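Local coordinates for carbohydrate binding family 6 (Clostridium thermocellum, PDB 5A8C), which probably cleaves terminal alpha-L-arabinofuranosyl residues from arabinose-containing polysaccharides, as a five-bladed beta-propeller glycoside hydrolase of family 43, at residues A[257-260]-A[266-269]; A[280-285]-A[317-322]. All coordinates share one frame; numbering follows the deposited sequence.

Contact 1: residues A[257-260]-A[266-269]; sequences PQPP and NNHH. With CA (calcium ion), chain B.
The loop that runs from strand 250-256 to strand 270-274 of the five-bladed propeller folds back on itself where N267 reaches P257, and its far end delivers a histidine to the calcium ion. N267 ND2 donates a hydrogen bond to P257 O over 3.1 Å, with an angle of 150° at the hydrogen. The donor stands above the carbonyl plane instead of lying on a lone pair, and ND2 also bonds S235 O. With CG of N267 anti to the backbone N (chi1 -163°), the amide lies against 257-260, where P259 CD is 3.9 Å from N267 OD1. The Q258 side chain folds back at its second torsion and runs antiparallel to that of N267, the amide planes 69° apart. Its NE2 is 4.1 Å from N267 ND2 and does not bond it; it turns to S235 O and N265 O instead. One residue on, H268 NE2 binds the calcium ion at 2.5 Å alongside five waters and one further ligand atom, and H268 ND1 bonds a Tris molecule, probably from the crystallisation liquor. Water 1, a calcium ligand, donates to H269 O at 2.8 Å, so this backbone carbonyl belongs to the second shell. The amide donors of Q258 and N267 thus share S235 O, and the bonds of N267 hold its amide in place just before the metal-binding histidine.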
ATOM      1  N   PRO A 257      -4.541  -2.299  14.991  1.00  6.25           N
ATOM      2  CA  PRO A 257      -3.447  -2.775  15.835  1.00  6.36           C
ATOM      3  C   PRO A 257      -2.680  -3.901  15.133  1.00  5.96           C
ATOM      4  O   PRO A 257      -2.893  -4.145  13.955  1.00  6.73           O
ATOM      5  CB  PRO A 257      -4.197  -3.269  17.083  1.00  7.85           C
ATOM      6  CG  PRO A 257      -5.418  -3.861  16.515  1.00  8.38           C
ATOM      7  CD  PRO A 257      -5.814  -2.993  15.358  1.00  7.57           C
ATOM      8  N   GLN A 258      -1.776  -4.561  15.853  1.00  6.56           N
ATOM      9  CA  GLN A 258      -1.229  -5.813  15.272  1.00  6.48           C
ATOM     10  C   GLN A 258      -2.377  -6.787  15.051  1.00  6.72           C
ATOM     11  O   GLN A 258      -3.122  -7.069  15.985  1.00  8.15           O
ATOM     12  CB  GLN A 258      -0.229  -6.452  16.217  1.00  6.41           C
ATOM     13  CG  GLN A 258       1.137  -5.805  16.162  1.00  6.40           C
ATOM     14  CD  GLN A 258       1.942  -6.251  14.966  1.00  6.40           C
ATOM     15  OE1 GLN A 258       2.016  -7.454  14.685  1.00  7.47           O
ATOM     16  NE2 GLN A 258       2.598  -5.337  14.294  1.00  6.88           N
ATOM     17  N   PRO A 259      -2.498  -7.314  13.844  1.00  6.76           N
ATOM     18  CA  PRO A 259      -3.497  -8.385  13.627  1.00  7.94           C
ATOM     19  C   PRO A 259      -3.098  -9.645  14.352  1.00  7.26           C
ATOM     20  O   PRO A 259      -1.918  -9.820  14.707  1.00  8.02           O
ATOM     21  CB  PRO A 259      -3.449  -8.605  12.128  1.00 10.23           C
ATOM     22  CG  PRO A 259      -2.427  -7.855  11.620  1.00 11.92           C
ATOM     23  CD  PRO A 259      -1.745  -7.032  12.620  1.00  7.73           C
ATOM     24  N   PRO A 260      -4.019 -10.587  14.513  1.00  7.99           N
ATOM     25  CA  PRO A 260      -3.624 -11.912  15.010  1.00  8.46           C
ATOM     26  C   PRO A 260      -2.637 -12.589  14.085  1.00  7.37           C
ATOM     27  O   PRO A 260      -2.561 -12.321  12.884  1.00  7.69           O
ATOM     28  CB  PRO A 260      -4.956 -12.673  15.091  1.00  9.80           C
ATOM     29  CG  PRO A 260      -5.803 -11.987  14.094  1.00 11.49           C
ATOM     30  CD  PRO A 260      -5.418 -10.525  14.118  1.00  9.49           C
ATOM     31  N   ASN A 266       5.895  -6.644  10.664  1.00  5.65           N
ATOM     32  CA  ASN A 266       5.363  -5.503   9.968  1.00  5.59           C
ATOM     33  C   ASN A 266       3.882  -5.611   9.666  1.00  4.95           C
ATOM     34  O   ASN A 266       3.260  -6.690   9.636  1.00  5.41           O
ATOM     35  CB  ASN A 266       6.201  -5.136   8.747  1.00  6.05           C
ATOM     36  CG  ASN A 266       6.422  -6.278   7.787  1.00  5.65           C
ATOM     37  OD1 ASN A 266       5.555  -7.168   7.630  1.00  5.91           O
ATOM     38  ND2 ASN A 266       7.598  -6.315   7.184  1.00  6.53           N
ATOM     39  N   ASN A 267       3.301  -4.437   9.429  1.00  5.35           N
ATOM     40  CA  ASN A 267       1.861  -4.202   9.362  1.00  5.28           C
ATOM     41  C   ASN A 267       1.642  -3.205   8.222  1.00  4.64           C
ATOM     42  O   ASN A 267       2.319  -2.168   8.234  1.00  5.18           O
ATOM     43  CB  ASN A 267       1.426  -3.646  10.732  1.00  5.63           C
ATOM     44  CG  ASN A 267      -0.049  -3.701  11.060  1.00  6.07           C
ATOM     45  OD1 ASN A 267      -0.906  -4.049  10.243  1.00  6.72           O
ATOM     46  ND2 ASN A 267      -0.356  -3.350  12.318  1.00  6.29           N
ATOM     47  N   HIS A 268       0.827  -3.521   7.211  1.00  5.06           N
ATOM     48  CA  HIS A 268       0.727  -2.666   6.029  1.00  4.93           C
ATOM     49  C   HIS A 268      -0.677  -2.767   5.473  1.00  4.70           C
ATOM     50  O   HIS A 268      -1.235  -3.844   5.379  1.00  5.85           O
ATOM     51  CB  HIS A 268       1.725  -3.134   4.980  1.00  4.90           C
ATOM     52  CG  HIS A 268       2.031  -2.118   3.889  1.00  4.79           C
ATOM     53  ND1 HIS A 268       3.304  -1.631   3.714  1.00  5.19           N
ATOM     54  CD2 HIS A 268       1.270  -1.533   2.924  1.00  4.69           C
ATOM     55  CE1 HIS A 268       3.263  -0.779   2.681  1.00  5.11           C
ATOM     56  NE2 HIS A 268       2.057  -0.676   2.206  1.00  5.13           N
ATOM     57  N   HIS A 269      -1.257  -1.645   5.122  1.00  4.75           N
ATOM     58  CA  HIS A 269      -2.683  -1.574   4.811  1.00  4.87           C
ATOM     59  C   HIS A 269      -3.025  -0.717   3.600  1.00  4.59           C
ATOM     60  O   HIS A 269      -2.213   0.103   3.101  1.00  4.93           O
ATOM     61  CB  HIS A 269      -3.331  -0.849   6.064  1.00  5.29           C
ATOM     62  CG  HIS A 269      -2.989   0.599   6.088  1.00  5.13           C
ATOM     63  ND1 HIS A 269      -1.683   1.050   6.069  1.00  5.40           N
ATOM     64  CD2 HIS A 269      -3.794   1.681   5.867  1.00  5.60           C
ATOM     65  CE1 HIS A 269      -1.723   2.365   5.871  1.00  5.85           C
ATOM     66  NE2 HIS A 269      -2.988   2.789   5.803  1.00  5.82           N
TER
HETATM   67 CA    CA B1330       1.031   0.877   0.542  1.00  4.78          CA
HETATM   68  O   HOH W   1      -0.027   1.750   2.603  1.00  5.07           O
HETATM   69  O   HOH W   2       2.987   1.224  -0.922  1.00  5.60           O
HETATM   70  O   HOH W   3       1.179  -1.178  -0.748  1.00  5.47           O
HETATM   71  O   HOH W   4       2.249   2.900   1.163  1.00  5.30           O
HETATM   72  O   HOH W   5       0.042   2.347  -1.039  1.00  6.55           O

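Contact 2: residues A[280-285]-A[317-322]; sequences VVYHNR and VVPTVD
Y282 OH and T320 OG1 hydrogen-bond the two oxygens of one carboxylate, OD2 and OD1 of D304 on strand 300-306. Through this shared partner, strand 277-284 and the loop 317-322 are linked although no hydrogen bond joins them directly. Between the two segments themselves, the phenol oxygen comes obliquely against the CA-CB side of the P319 ring, with Y282 OH 3.5 Å from P319 CB and 3.7 Å from P319 CA. The tyrosine and proline side chains cross at about a right angle. With chi1 at 61°, CG of Y282 is flanked by both N and C of its own backbone, and the ring ends with its OH on P319. V280 O lies at the edge of this ring, in its plane. Two residues back along the strand, V280 meets V317 methyl to methyl, CG2 to CG2 at 3.8 Å; in both valines this branch is anti to the carbonyl carbon. The direct contact is thus van der Waals packing, with a shared carboxylate beside it. Strand 277-284 is the middle strand of its antiparallel sheet, between 270-274 and 300-306. V280 and V317 both pack on I255, and Y282 and V317 on L256, all against strand 250-256 of the preceding four-stranded sheet.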
ATOM      1  N   VAL A 280     -10.592  -2.019   5.389  1.00  6.06           N
ATOM      2  CA  VAL A 280      -9.117  -2.020   5.458  1.00  6.20           C
ATOM      3  C   VAL A 280      -8.636  -3.372   4.956  1.00  5.99           C
ATOM      4  O   VAL A 280      -9.073  -4.430   5.446  1.00  7.18           O
ATOM      5  CB  VAL A 280      -8.605  -1.731   6.867  1.00  7.50           C
ATOM      6  CG1 VAL A 280      -7.112  -1.724   6.929  1.00  8.89           C
ATOM      7  CG2 VAL A 280      -9.080  -0.379   7.349  1.00 10.62           C
ATOM      8  N   VAL A 281      -7.761  -3.345   3.952  1.00  5.55           N
ATOM      9  CA  VAL A 281      -7.023  -4.512   3.517  1.00  5.61           C
ATOM     10  C   VAL A 281      -5.652  -4.433   4.170  1.00  5.05           C
ATOM     11  O   VAL A 281      -5.074  -3.355   4.290  1.00  5.67           O
ATOM     12  CB  VAL A 281      -6.961  -4.614   1.989  1.00  6.73           C
ATOM     13  CG1 VAL A 281      -8.329  -4.966   1.395  1.00  9.23           C
ATOM     14  CG2 VAL A 281      -6.346  -3.473   1.288  1.00  8.01           C
ATOM     15  N   TYR A 282      -5.124  -5.579   4.593  1.00  5.15           N
ATOM     16  CA  TYR A 282      -3.870  -5.603   5.354  1.00  5.08           C
ATOM     17  C   TYR A 282      -3.249  -6.942   5.203  1.00  4.95           C
ATOM     18  O   TYR A 282      -3.670  -7.755   4.325  1.00  5.79           O
ATOM     19  CB  TYR A 282      -4.114  -5.167   6.810  1.00  5.74           C
ATOM     20  CG  TYR A 282      -5.074  -6.037   7.580  1.00  5.90           C
ATOM     21  CD1 TYR A 282      -6.450  -5.852   7.485  1.00  6.78           C
ATOM     22  CD2 TYR A 282      -4.603  -7.013   8.438  1.00  6.24           C
ATOM     23  CE1 TYR A 282      -7.342  -6.635   8.220  1.00  7.23           C
ATOM     24  CE2 TYR A 282      -5.492  -7.778   9.173  1.00  7.19           C
ATOM     25  CZ  TYR A 282      -6.840  -7.557   9.094  1.00  7.60           C
ATOM     26  OH  TYR A 282      -7.676  -8.330   9.875  1.00  9.57           O
ATOM     27  N   HIS A 283      -2.262  -7.289   6.004  1.00  5.01           N
ATOM     28  CA  HIS A 283      -1.690  -8.638   5.979  1.00  4.96           C
ATOM     29  C   HIS A 283      -1.449  -9.168   7.363  1.00  5.12           C
ATOM     30  O   HIS A 283      -1.302  -8.446   8.363  1.00  5.42           O
ATOM     31  CB  HIS A 283      -0.389  -8.726   5.105  1.00  5.38           C
ATOM     32  CG  HIS A 283       0.785  -7.962   5.621  1.00  5.04           C
ATOM     33  ND1 HIS A 283       1.434  -7.041   4.848  1.00  5.27           N
ATOM     34  CD2 HIS A 283       1.444  -8.077   6.813  1.00  5.29           C
ATOM     35  CE1 HIS A 283       2.418  -6.584   5.569  1.00  5.49           C
ATOM     36  NE2 HIS A 283       2.465  -7.165   6.759  1.00  5.44           N
ATOM     37  N   ASN A 284      -1.374 -10.511   7.445  1.00  5.19           N
ATOM     38  CA  ASN A 284      -0.862 -11.172   8.627  1.00  5.38           C
ATOM     39  C   ASN A 284      -0.086 -12.391   8.180  1.00  5.30           C
ATOM     40  O   ASN A 284       0.364 -12.460   7.031  1.00  5.59           O
ATOM     41  CB  ASN A 284      -1.951 -11.442   9.687  1.00  5.86           C
ATOM     42  CG  ASN A 284      -2.925 -12.536   9.349  1.00  5.89           C
ATOM     43  OD1 ASN A 284      -2.874 -13.105   8.262  1.00  6.80           O
ATOM     44  ND2 ASN A 284      -3.812 -12.813  10.280  1.00  7.45           N
ATOM     45  N   ARG A 285       0.167 -13.310   9.107  1.00  5.82           N
ATOM     46  CA  ARG A 285       0.994 -14.501   8.845  1.00  5.95           C
ATOM     47  C   ARG A 285       0.291 -15.787   9.248  1.00  6.10           C
ATOM     48  O   ARG A 285       0.920 -16.738   9.658  1.00  7.21           O
ATOM     49  CB  ARG A 285       2.364 -14.314   9.483  1.00  6.52           C
ATOM     50  CG  ARG A 285       3.161 -13.186   8.821  1.00  6.83           C
ATOM     51  CD  ARG A 285       4.138 -12.493   9.772  1.00  6.72           C
ATOM     52  NE  ARG A 285       5.143 -11.738   9.059  1.00  6.45           N
ATOM     53  CZ  ARG A 285       5.166 -10.412   8.853  1.00  5.75           C
ATOM     54  NH1 ARG A 285       4.174  -9.611   9.229  1.00  5.90           N
ATOM     55  NH2 ARG A 285       6.220  -9.897   8.270  1.00  6.75           N
ATOM     56  N   VAL A 317     -10.346  -0.722  13.845  1.00  8.52           N
ATOM     57  CA  VAL A 317     -10.796  -1.948  13.200  1.00  8.94           C
ATOM     58  C   VAL A 317     -10.605  -3.115  14.122  1.00  8.83           C
ATOM     59  O   VAL A 317      -9.600  -3.200  14.865  1.00  9.36           O
ATOM     60  CB  VAL A 317     -10.004  -2.130  11.877  1.00  9.56           C
ATOM     61  CG1 VAL A 317     -10.259  -3.497  11.212  1.00 10.62           C
ATOM     62  CG2 VAL A 317     -10.349  -1.015  10.881  1.00 10.77           C
ATOM     63  N   VAL A 318     -11.564  -4.035  14.031  1.00  9.45           N
ATOM     64  CA  VAL A 318     -11.549  -5.276  14.790  1.00 10.10           C
ATOM     65  C   VAL A 318     -11.232  -6.424  13.841  1.00 10.08           C
ATOM     66  O   VAL A 318     -12.068  -6.821  13.021  1.00 11.15           O
ATOM     67  CB  VAL A 318     -12.896  -5.505  15.445  1.00 10.91           C
ATOM     68  CG1 VAL A 318     -12.920  -6.817  16.183  1.00 12.04           C
ATOM     69  CG2 VAL A 318     -13.211  -4.362  16.396  1.00 12.13           C
ATOM     70  N   PRO A 319      -9.994  -6.976  13.905  1.00  9.67           N
ATOM     71  CA  PRO A 319      -9.694  -8.081  13.022  1.00  9.62           C
ATOM     72  C   PRO A 319     -10.629  -9.265  13.290  1.00 10.41           C
ATOM     73  O   PRO A 319     -10.918  -9.564  14.447  1.00 11.59           O
ATOM     74  CB  PRO A 319      -8.230  -8.397  13.361  1.00 10.42           C
ATOM     75  CG  PRO A 319      -7.634  -7.115  13.836  1.00 10.70           C
ATOM     76  CD  PRO A 319      -8.779  -6.483  14.603  1.00 10.41           C
ATOM     77  N   THR A 320     -11.039  -9.943  12.238  1.00 10.57           N
ATOM     78  CA  THR A 320     -11.867 -11.103  12.366  1.00 11.92           C
ATOM     79  C   THR A 320     -11.164 -12.320  11.801  1.00 11.67           C
ATOM     80  O   THR A 320     -10.306 -12.240  10.926  1.00 13.29           O
ATOM     81  CB  THR A 320     -13.250 -10.954  11.645  1.00 14.39           C
ATOM     82  OG1 THR A 320     -13.053 -10.861  10.242  1.00 14.10           O
ATOM     83  CG2 THR A 320     -14.080  -9.798  12.174  1.00 15.37           C
ATOM     84  N   VAL A 321     -11.557 -13.480  12.289  1.00 12.83           N
ATOM     85  CA  VAL A 321     -10.898 -14.734  11.912  1.00 12.93           C
ATOM     86  C   VAL A 321     -11.917 -15.795  11.468  1.00 14.73           C
ATOM     87  O   VAL A 321     -11.566 -16.963  11.338  1.00 16.35           O
ATOM     88  CB  VAL A 321      -9.975 -15.261  13.044  1.00 14.71           C
ATOM     89  CG1 VAL A 321      -8.891 -14.221  13.322  1.00 14.94           C
ATOM     90  CG2 VAL A 321     -10.752 -15.624  14.291  1.00 15.36           C
ATOM     91  N   ASP A 322     -13.163 -15.388  11.167  1.00 15.81           N
ATOM     92  CA  ASP A 322     -14.152 -16.317  10.672  1.00 17.82           C
ATOM     93  C   ASP A 322     -14.853 -15.784   9.415  1.00 16.41           C
ATOM     94  O   ASP A 322     -15.973 -16.211   9.077  1.00 18.52           O
ATOM     95  CB  ASP A 322     -15.146 -16.694  11.799  1.00 22.05           C
ATOM     96  CG  ASP A 322     -14.478 -17.466  12.947  1.00 29.61           C
ATOM     97  OD1 ASP A 322     -14.072 -18.644  12.711  1.00 45.09           O
ATOM     98  OD2 ASP A 322     -14.366 -16.907  14.085  1.00 41.95           O
TER

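How the contacts relate
Contact 1 comes first along the chain, complete before 280-285 begins; the two centres lie about 8 Å apart. The loop of contact 1 leaves strand 250-256 of one antiparallel sheet and leads into strand 270-274 of the next, in which 277-284 of contact 2 is the central strand. The two contacts touch directly: N266 OD1 and R285 NH2 are 2.9 Å apart, probably hydrogen-bonded, and so probably are P260 O and N284 ND2. Together they join neighbouring propeller sheets and the C-terminal loop 317-322. The centre of contact 1 is about 12 Å and that of contact 2 about 15 Å from the centre of the chain, and the calcium is bound at the H268 end of contact 1.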